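Local coordinates for protein glucose-6-phosphate 1-dehydrogenase (PDB 7E6I) that catalyses the NADP+-dependent oxidation of glucose 6-phosphate to 6-phosphogluconolactone, probably the rate-limiting first step of the oxidative pentose phosphate pathway, at residues Ile11-Ala16 with Lys24-Leu29. Numbering follows the deposited sequence.
Sequences ITIFGA and KTFPAL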
loop_
_atom_site.group_PDB
_atom_site.type_symbol
_atom_site.label_atom_id
_atom_site.label_comp_id
_atom_site.label_asym_id
_atom_site.label_seq_id
_atom_site.Cartn_x
_atom_site.Cartn_y
_atom_site.Cartn_z
ATOM N N ILE A 11 -15.503 13.662 -11.661
ATOM C CA ILE A 11 -14.183 13.183 -11.299
ATOM C C ILE A 11 -13.206 13.775 -12.302
ATOM O O ILE A 11 -13.283 13.475 -13.499
ATOM C CB ILE A 11 -14.131 11.647 -11.302
ATOM C CG1 ILE A 11 -15.069 11.081 -10.232
ATOM C CG2 ILE A 11 -12.724 11.148 -11.095
ATOM C CD1 ILE A 11 -15.365 9.588 -10.407
ATOM N N THR A 12 -12.291 14.619 -11.828
ATOM C CA THR A 12 -11.211 15.143 -12.658
ATOM C C THR A 12 -9.911 14.428 -12.309
ATOM O O THR A 12 -9.492 14.433 -11.148
ATOM C CB THR A 12 -11.043 16.650 -12.476
ATOM O OG1 THR A 12 -12.310 17.300 -12.607
ATOM C CG2 THR A 12 -10.092 17.192 -13.516
ATOM N N ILE A 13 -9.269 13.838 -13.316
ATOM C CA ILE A 13 -7.992 13.141 -13.151
ATOM C C ILE A 13 -6.902 14.050 -13.703
ATOM O O ILE A 13 -6.716 14.150 -14.919
ATOM C CB ILE A 13 -7.978 11.778 -13.851
ATOM C CG1 ILE A 13 -9.044 10.852 -13.274
ATOM C CG2 ILE A 13 -6.618 11.118 -13.703
ATOM C CD1 ILE A 13 -10.379 10.990 -13.956
ATOM N N PHE A 14 -6.167 14.702 -12.812
ATOM C CA PHE A 14 -5.025 15.501 -13.222
ATOM C C PHE A 14 -3.839 14.603 -13.551
ATOM O O PHE A 14 -3.652 13.539 -12.954
ATOM C CB PHE A 14 -4.651 16.496 -12.129
ATOM C CG PHE A 14 -5.531 17.718 -12.103
ATOM C CD1 PHE A 14 -6.761 17.694 -11.461
ATOM C CD2 PHE A 14 -5.124 18.894 -12.712
ATOM C CE1 PHE A 14 -7.568 18.825 -11.432
ATOM C CE2 PHE A 14 -5.923 20.019 -12.686
ATOM C CZ PHE A 14 -7.149 19.988 -12.047
ATOM N N GLY A 15 -3.031 15.045 -14.514
ATOM C CA GLY A 15 -1.982 14.198 -15.038
ATOM C C GLY A 15 -2.511 13.113 -15.944
ATOM O O GLY A 15 -1.907 12.041 -16.039
ATOM N N ALA A 16 -3.634 13.365 -16.622
ATOM C CA ALA A 16 -4.387 12.291 -17.262
ATOM C C ALA A 16 -3.610 11.568 -18.354
ATOM O O ALA A 16 -3.950 10.431 -18.686
ATOM C CB ALA A 16 -5.683 12.845 -17.840
ATOM N N LYS A 24 -3.795 2.711 -14.611
ATOM C CA LYS A 24 -4.335 2.363 -13.300
ATOM C C LYS A 24 -5.593 3.149 -12.954
ATOM O O LYS A 24 -6.621 2.552 -12.610
ATOM C CB LYS A 24 -3.274 2.565 -12.219
ATOM C CG LYS A 24 -2.054 1.678 -12.407
ATOM C CD LYS A 24 -2.171 0.410 -11.577
ATOM C CE LYS A 24 -1.058 -0.580 -11.890
ATOM N NZ LYS A 24 -0.883 -1.547 -10.764
ATOM N N THR A 25 -5.534 4.482 -13.034
ATOM C CA THR A 25 -6.673 5.279 -12.588
ATOM C C THR A 25 -7.889 5.043 -13.472
ATOM O O THR A 25 -8.967 4.679 -12.981
ATOM C CB THR A 25 -6.317 6.763 -12.560
ATOM O OG1 THR A 25 -4.976 6.925 -12.086
ATOM C CG2 THR A 25 -7.286 7.521 -11.651
ATOM N N PHE A 26 -7.735 5.238 -14.781
ATOM C CA PHE A 26 -8.860 5.048 -15.685
ATOM C C PHE A 26 -9.293 3.586 -15.735
ATOM O O PHE A 26 -10.501 3.312 -15.697
ATOM C CB PHE A 26 -8.530 5.594 -17.076
ATOM C CG PHE A 26 -8.767 7.069 -17.191
ATOM C CD1 PHE A 26 -10.023 7.558 -17.518
ATOM C CD2 PHE A 26 -7.755 7.973 -16.895
ATOM C CE1 PHE A 26 -10.255 8.927 -17.593
ATOM C CE2 PHE A 26 -7.977 9.338 -16.967
ATOM C CZ PHE A 26 -9.231 9.813 -17.318
ATOM N N PRO A 27 -8.370 2.617 -15.802
ATOM C CA PRO A 27 -8.823 1.221 -15.704
ATOM C C PRO A 27 -9.591 0.929 -14.420
ATOM O O PRO A 27 -10.551 0.144 -14.444
ATOM C CB PRO A 27 -7.516 0.423 -15.807
ATOM C CG PRO A 27 -6.624 1.293 -16.620
ATOM C CD PRO A 27 -6.946 2.691 -16.181
ATOM N N ALA A 28 -9.214 1.559 -13.301
ATOM C CA ALA A 28 -9.951 1.335 -12.062
ATOM C C ALA A 28 -11.335 1.962 -12.129
ATOM O O ALA A 28 -12.318 1.370 -11.666
ATOM C CB ALA A 28 -9.176 1.883 -10.861
ATOM N N LEU A 29 -11.425 3.176 -12.675
ATOM C CA LEU A 29 -12.730 3.800 -12.855
ATOM C C LEU A 29 -13.631 2.925 -13.708
ATOM O O LEU A 29 -14.831 2.811 -13.439
ATOM C CB LEU A 29 -12.581 5.174 -13.498
ATOM C CG LEU A 29 -12.274 6.318 -12.551
ATOM C CD1 LEU A 29 -11.981 7.584 -13.343
ATOM C CD2 LEU A 29 -13.446 6.518 -11.635
#
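I13 of strand 10-14 packs against T25, F26 and L29 of helix 19-34, and the contact is purely apolar. The I13 and F26 side chains cross at an oblique angle: I13 CD1 is 3.7 Å from F26 CZ, while I13 CB and CG2 both sit near F26 CE2. The same I13 CD1 meets L29 CD1 tip to tip at 3.8 Å. A chi1 of -61° sets I13 CG1 anti to the carbonyl carbon, 4.1 Å from CG2 of T25, which passes I13 in the opposite direction; the T25 hydroxyl bonds weakly back to L20 O. One turn along helix 19-34 from T25, L29 uses its other methyl, CD2, to touch I11 CD1 at 3.8 Å as those two side chains slide past each other. In the loop after strand 10-14, A16 CB approaches F26 CE2 obliquely at 4.3 Å; G15 and A16 probably belong to the NADP+ site. Strand and helix run nearly antiparallel (158°), as expected for the first beta-alpha-beta unit of a Rossmann fold. I44 of strand 43-48 touches I13, F26 and L29, Y121 of strand 117-122 touches T25, and helix 414-423 touches helix 19-34 at K24 and A28.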